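Local atomic coordinates of protein LST4 (Kluyveromyces lactis, PDB entry 4ZY8), a protein that is probably involved in amino acid uptake and in protein trafficking from the Golgi to the plasma membrane, represented here by its longin domain. Residues V80-I85 with S119-C124; L94-S99 with N126-Y131. One frame throughout, in Å; residues are numbered along the deposited sequence.

Interaction 1: residues V80-I85 with S119-C124; sequences VLFTRI and SFLDQC
Arg84 on strand 80-85 reaches Leu121 and Asp122 on helix 119-124, whose axis passes 9.8 Å from that of the strand at a crossing angle of -45°. The arginine chain leaves with CG anti to the backbone N (chi1 162°) and then bends at chi2 and chi3, which swings the guanidinium alongside the helix. There Arg84 NH1 donates to Asp122 OD1 over 2.8 Å, making a salt bridge that is nearly in the guanidinium plane but meets the carboxylate oxygen on its anti side; the bond from Arg84 NH2 to the same OD1, at 3.3 Å, is weak. Leu121 CB lies over one guanidinium face, 3.8 Å from Arg84 NH2, while Leu121 CD1 comes to the edge of the Phe82 ring, 4.4 Å from Phe82 CD1. A methionine in place of Arg84 would probably leave the carboxylate of Asp122 without its charged mate on the strand. Further salt bridges run from Arg84 NE to Asp69 and from NH1 to Glu125, so a buried arginine draws together strands 68-74 and 79-87 and helix 114-134, with Phe159 of helix 150-166 packing on Leu121.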
loop_
_atom_site.group_PDB
_atom_site.type_symbol
_atom_site.label_atom_id
_atom_site.label_comp_id
_atom_site.label_asym_id
_atom_site.label_seq_id
_atom_site.Cartn_x
_atom_site.Cartn_y
_atom_site.Cartn_z
ATOM N N VAL A 80 -2.424 10.470 7.463
ATOM C CA VAL A 80 -2.751 9.111 7.852
ATOM C C VAL A 80 -2.206 8.160 6.795
ATOM O O VAL A 80 -2.312 8.437 5.609
ATOM C CB VAL A 80 -4.281 8.943 8.039
ATOM C CG1 VAL A 80 -4.747 7.606 7.556
ATOM C CG2 VAL A 80 -4.651 9.162 9.493
ATOM N N LEU A 81 -1.573 7.077 7.234
ATOM C CA LEU A 81 -1.000 6.084 6.334
ATOM C C LEU A 81 -1.743 4.763 6.473
ATOM O O LEU A 81 -1.787 4.205 7.573
ATOM C CB LEU A 81 0.502 5.902 6.628
ATOM C CG LEU A 81 1.316 4.868 5.841
ATOM C CD1 LEU A 81 1.525 5.321 4.406
ATOM C CD2 LEU A 81 2.679 4.618 6.505
ATOM N N PHE A 82 -2.366 4.274 5.398
ATOM C CA PHE A 82 -2.966 2.949 5.481
ATOM C C PHE A 82 -2.271 1.966 4.547
ATOM O O PHE A 82 -1.989 2.266 3.389
ATOM C CB PHE A 82 -4.492 2.983 5.251
ATOM C CG PHE A 82 -4.949 3.531 3.906
ATOM C CD1 PHE A 82 -5.316 2.672 2.880
ATOM C CD2 PHE A 82 -5.087 4.894 3.698
ATOM C CE1 PHE A 82 -5.785 3.163 1.653
ATOM C CE2 PHE A 82 -5.558 5.402 2.477
ATOM C CZ PHE A 82 -5.910 4.530 1.459
ATOM N N THR A 83 -1.976 0.796 5.097
ATOM C CA THR A 83 -1.119 -0.188 4.450
ATOM C C THR A 83 -1.735 -1.581 4.403
ATOM O O THR A 83 -2.136 -2.121 5.425
ATOM C CB THR A 83 0.243 -0.307 5.201
ATOM O OG1 THR A 83 0.946 0.929 5.117
ATOM C CG2 THR A 83 1.117 -1.413 4.589
ATOM N N ARG A 84 -1.767 -2.167 3.217
ATOM C CA ARG A 84 -2.049 -3.587 3.052
ATOM C C ARG A 84 -0.723 -4.311 2.893
ATOM O O ARG A 84 0.030 -4.028 1.958
ATOM C CB ARG A 84 -2.939 -3.828 1.830
ATOM C CG ARG A 84 -2.959 -5.273 1.280
ATOM C CD ARG A 84 -3.638 -6.275 2.230
ATOM N NE ARG A 84 -4.993 -5.850 2.629
ATOM C CZ ARG A 84 -6.134 -6.232 2.059
ATOM N NH1 ARG A 84 -6.141 -7.068 1.021
ATOM N NH2 ARG A 84 -7.283 -5.768 2.544
ATOM N N ILE A 85 -0.432 -5.260 3.772
ATOM C CA ILE A 85 0.831 -5.967 3.650
ATOM C C ILE A 85 0.509 -7.463 3.554
ATOM O O ILE A 85 -0.387 -7.943 4.223
ATOM C CB ILE A 85 1.782 -5.602 4.828
ATOM C CG1 ILE A 85 3.196 -6.119 4.610
ATOM C CG2 ILE A 85 1.210 -6.005 6.184
ATOM C CD1 ILE A 85 4.193 -5.398 5.495
ATOM N N SER A 119 -11.967 -4.221 0.385
ATOM C CA SER A 119 -12.278 -5.044 -0.778
ATOM C C SER A 119 -11.492 -4.593 -2.053
ATOM O O SER A 119 -11.054 -5.422 -2.851
ATOM C CB SER A 119 -13.789 -5.040 -1.017
ATOM O OG SER A 119 -14.112 -5.760 -2.187
ATOM N N PHE A 120 -11.320 -3.293 -2.256
ATOM C CA PHE A 120 -10.515 -2.818 -3.391
ATOM C C PHE A 120 -9.021 -3.172 -3.205
ATOM O O PHE A 120 -8.320 -3.454 -4.163
ATOM C CB PHE A 120 -10.667 -1.309 -3.570
ATOM C CG PHE A 120 -12.035 -0.882 -4.048
ATOM C CD1 PHE A 120 -12.699 -1.593 -5.022
ATOM C CD2 PHE A 120 -12.645 0.248 -3.524
ATOM C CE1 PHE A 120 -13.953 -1.184 -5.473
ATOM C CE2 PHE A 120 -13.918 0.655 -3.971
ATOM C CZ PHE A 120 -14.555 -0.057 -4.938
ATOM N N LEU A 121 -8.553 -3.137 -1.962
ATOM C CA LEU A 121 -7.182 -3.531 -1.663
ATOM C C LEU A 121 -6.996 -5.011 -1.956
ATOM O O LEU A 121 -5.938 -5.397 -2.475
ATOM C CB LEU A 121 -6.834 -3.210 -0.199
ATOM C CG LEU A 121 -6.613 -1.715 0.045
ATOM C CD1 LEU A 121 -6.458 -1.380 1.510
ATOM C CD2 LEU A 121 -5.386 -1.191 -0.750
ATOM N N ASP A 122 -8.006 -5.829 -1.696
ATOM C CA ASP A 122 -7.968 -7.239 -2.046
ATOM C C ASP A 122 -7.713 -7.421 -3.527
ATOM O O ASP A 122 -6.911 -8.220 -3.882
ATOM C CB ASP A 122 -9.247 -8.003 -1.728
ATOM C CG ASP A 122 -9.577 -8.071 -0.262
ATOM O OD1 ASP A 122 -8.687 -8.093 0.597
ATOM O OD2 ASP A 122 -10.771 -8.127 0.034
ATOM N N GLN A 123 -8.420 -6.682 -4.371
ATOM C CA GLN A 123 -8.212 -6.785 -5.819
ATOM C C GLN A 123 -6.762 -6.379 -6.149
ATOM O O GLN A 123 -6.089 -7.057 -6.921
ATOM C CB GLN A 123 -9.180 -5.878 -6.599
ATOM C CG GLN A 123 -10.659 -5.980 -6.212
ATOM C CD GLN A 123 -11.547 -5.104 -7.113
ATOM O OE1 GLN A 123 -11.084 -4.115 -7.695
ATOM N NE2 GLN A 123 -12.825 -5.408 -7.151
ATOM N N CYS A 124 -6.280 -5.298 -5.533
ATOM C CA CYS A 124 -4.880 -4.855 -5.756
ATOM C C CYS A 124 -3.871 -5.938 -5.377
ATOM O O CYS A 124 -2.902 -6.195 -6.114
ATOM C CB CYS A 124 -4.587 -3.583 -4.969
ATOM S SG CYS A 124 -5.552 -2.139 -5.548
#

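Interaction 2: residues L94-S99 with N126-Y131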
loop_
_atom_site.group_PDB
_atom_site.type_symbol
_atom_site.label_atom_id
_atom_site.label_comp_id
_atom_site.label_asym_id
_atom_site.label_seq_id
_atom_site.Cartn_x
_atom_site.Cartn_y
_atom_site.Cartn_z
ATOM N N LEU A 94 8.926 -13.172 2.794
ATOM C CA LEU A 94 9.045 -11.809 2.270
ATOM C C LEU A 94 7.692 -11.117 2.113
ATOM O O LEU A 94 6.754 -11.707 1.590
ATOM C CB LEU A 94 9.774 -11.830 0.921
ATOM C CG LEU A 94 11.210 -12.371 0.908
ATOM C CD1 LEU A 94 11.826 -12.182 -0.459
ATOM C CD2 LEU A 94 12.044 -11.639 1.947
ATOM N N ARG A 95 7.618 -9.843 2.483
ATOM C CA ARG A 95 6.353 -9.122 2.445
ATOM C C ARG A 95 6.294 -8.095 1.311
ATOM O O ARG A 95 7.319 -7.526 0.910
ATOM C CB ARG A 95 6.115 -8.422 3.787
ATOM C CG ARG A 95 5.852 -9.376 4.943
ATOM C CD ARG A 95 5.774 -8.649 6.269
ATOM N NE ARG A 95 7.029 -7.984 6.582
ATOM C CZ ARG A 95 7.185 -7.125 7.579
ATOM N NH1 ARG A 95 6.154 -6.830 8.363
ATOM N NH2 ARG A 95 8.372 -6.567 7.798
ATOM N N ILE A 96 5.098 -7.926 0.754
ATOM C CA ILE A 96 4.819 -6.853 -0.183
ATOM C C ILE A 96 3.847 -5.899 0.489
ATOM O O ILE A 96 2.905 -6.338 1.152
ATOM C CB ILE A 96 4.214 -7.356 -1.496
ATOM C CG1 ILE A 96 5.212 -8.222 -2.259
ATOM C CG2 ILE A 96 3.781 -6.191 -2.364
ATOM C CD1 ILE A 96 4.639 -8.774 -3.556
ATOM N N ALA A 97 4.051 -4.601 0.309
ATOM C CA ALA A 97 3.158 -3.626 0.899
ATOM C C ALA A 97 2.565 -2.677 -0.145
ATOM O O ALA A 97 3.243 -2.223 -1.087
ATOM C CB ALA A 97 3.867 -2.829 1.978
ATOM N N ILE A 98 1.280 -2.412 0.028
ATOM C CA ILE A 98 0.590 -1.371 -0.717
ATOM C C ILE A 98 0.180 -0.321 0.302
ATOM O O ILE A 98 -0.693 -0.581 1.139
ATOM C CB ILE A 98 -0.639 -1.913 -1.463
ATOM C CG1 ILE A 98 -0.224 -3.084 -2.357
ATOM C CG2 ILE A 98 -1.326 -0.787 -2.253
ATOM C CD1 ILE A 98 -1.345 -3.769 -3.009
ATOM N N SER A 99 0.836 0.838 0.273
ATOM C CA SER A 99 0.624 1.858 1.307
ATOM C C SER A 99 0.160 3.183 0.727
ATOM O O SER A 99 0.641 3.623 -0.320
ATOM C CB SER A 99 1.913 2.108 2.110
ATOM O OG SER A 99 2.453 0.928 2.670
ATOM N N ASN A 126 -4.530 -9.240 -5.245
ATOM C CA ASN A 126 -4.644 -10.273 -6.299
ATOM C C ASN A 126 -3.856 -9.934 -7.559
ATOM O O ASN A 126 -3.301 -10.813 -8.216
ATOM C CB ASN A 126 -6.104 -10.474 -6.787
ATOM C CG ASN A 126 -7.011 -11.069 -5.727
ATOM O OD1 ASN A 126 -6.546 -11.716 -4.788
ATOM N ND2 ASN A 126 -8.330 -10.902 -5.915
ATOM N N THR A 127 -3.860 -8.653 -7.921
ATOM C CA THR A 127 -3.243 -8.220 -9.177
ATOM C C THR A 127 -1.712 -8.371 -9.143
ATOM O O THR A 127 -1.088 -8.899 -10.082
ATOM C CB THR A 127 -3.639 -6.769 -9.492
ATOM O OG1 THR A 127 -5.056 -6.707 -9.710
ATOM C CG2 THR A 127 -2.922 -6.266 -10.762
ATOM N N LEU A 128 -1.122 -7.912 -8.055
ATOM C CA LEU A 128 0.325 -8.002 -7.875
ATOM C C LEU A 128 0.768 -9.472 -7.742
ATOM O O LEU A 128 1.822 -9.859 -8.246
ATOM C CB LEU A 128 0.759 -7.189 -6.667
ATOM C CG LEU A 128 0.543 -5.672 -6.776
ATOM C CD1 LEU A 128 1.024 -4.942 -5.524
ATOM C CD2 LEU A 128 1.175 -5.060 -8.038
ATOM N N LEU A 129 -0.043 -10.291 -7.066
ATOM C CA LEU A 129 0.278 -11.715 -6.941
ATOM C C LEU A 129 0.254 -12.429 -8.286
ATOM O O LEU A 129 1.082 -13.292 -8.545
ATOM C CB LEU A 129 -0.686 -12.416 -5.966
ATOM C CG LEU A 129 -0.486 -12.023 -4.499
ATOM C CD1 LEU A 129 -1.542 -12.685 -3.589
ATOM C CD2 LEU A 129 0.942 -12.387 -4.063
ATOM N N LYS A 130 -0.672 -12.046 -9.153
ATOM C CA LYS A 130 -0.740 -12.625 -10.491
ATOM C C LYS A 130 0.473 -12.270 -11.346
ATOM O O LYS A 130 0.877 -13.064 -12.207
ATOM C CB LYS A 130 -2.032 -12.205 -11.195
ATOM C CG LYS A 130 -3.240 -12.971 -10.694
ATOM C CD LYS A 130 -3.225 -14.390 -11.254
ATOM C CE LYS A 130 -4.427 -15.191 -10.787
ATOM N NZ LYS A 130 -4.176 -16.661 -10.934
ATOM N N TYR A 131 1.024 -11.081 -11.154
ATOM C CA TYR A 131 2.255 -10.690 -11.807
ATOM C C TYR A 131 3.359 -11.641 -11.425
ATOM O O TYR A 131 4.100 -12.079 -12.253
ATOM C CB TYR A 131 2.668 -9.255 -11.477
ATOM C CG TYR A 131 4.053 -8.937 -11.970
ATOM C CD1 TYR A 131 4.259 -8.420 -13.218
ATOM C CD2 TYR A 131 5.147 -9.261 -11.221
ATOM C CE1 TYR A 131 5.524 -8.175 -13.680
ATOM C CE2 TYR A 131 6.401 -9.013 -11.664
ATOM C CZ TYR A 131 6.580 -8.473 -12.897
ATOM O OH TYR A 131 7.819 -8.236 -13.333
#
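Ile98 and Leu128 carry the apolar packing between residues 94-99 and helix 126-131, meeting tip to tip with their terminal methyls 3.6 Å apart, CD1 of Ile98 against CD1 of Leu128. The inner carbon of the isoleucine branch is also close, Ile98 CG1 lying 3.9 Å from Leu128 CD1, so one leucine methyl rests against the outer part of that branch. Torsions explain the meeting: Leu128 has CG anti to its carbonyl carbon (chi1 -65°) and an extended chi2, which carries CD1 out from the helix toward the sheet. Two residues earlier on the strand, Ile96 approaches the same methyl with its short branch, CG2 standing 4.4 Å from Leu128 CD1. A single leucine methyl is thus shared by two isoleucines that point from the same face of the strand, and the contact is small, burying 129 Å² in all. More apolar cover comes from helix 150-166, where Phe159 touches Ile98 and Val155 touches Leu128.

This is the helix-on-sheet packing of a longin domain, in which an antiparallel sheet carries helices on both faces: helix 114-134 covers the side of Ile96 and Ile98, whereas Ala97 turns to the other side, against Ile54 and Phe55 of helix 47-55.

Backbone hydrogen bonding stays within the helix and within the sheet. In the helix, Lys130 N bonds to Asn126 O and Tyr131 N to Thr127 O; across the sheet, Ile96 pairs with Phe86 of strand 79-87 and Ala97 with Ser16 of strand 12-17, one neighbour on each side.

Interactions 1 and 2 illustrate how one long helix can use residues about two turns apart to pack on neighbouring strands of a sheet. Both draw on helix 114-134, and their centres lie about 10 Å apart. Their first segments lie on the adjacent antiparallel strands 79-87 and 95-103, joined by a probable hydrogen bond of 2.8 Å between Arg84 O and Ile98 N; Arg84 and Ile98, which each send a side chain to the helix, are thus backbone partners. On the opposite face Thr83 OG1 and Ser99 OG stand 2.9 Å apart, again probably hydrogen-bonded. Interaction 1 combines charge with apolar packing, whereas interaction 2 is purely apolar. Phe159 of helix 150-166 touches both Leu121 and Ile98, bridging the two contacts.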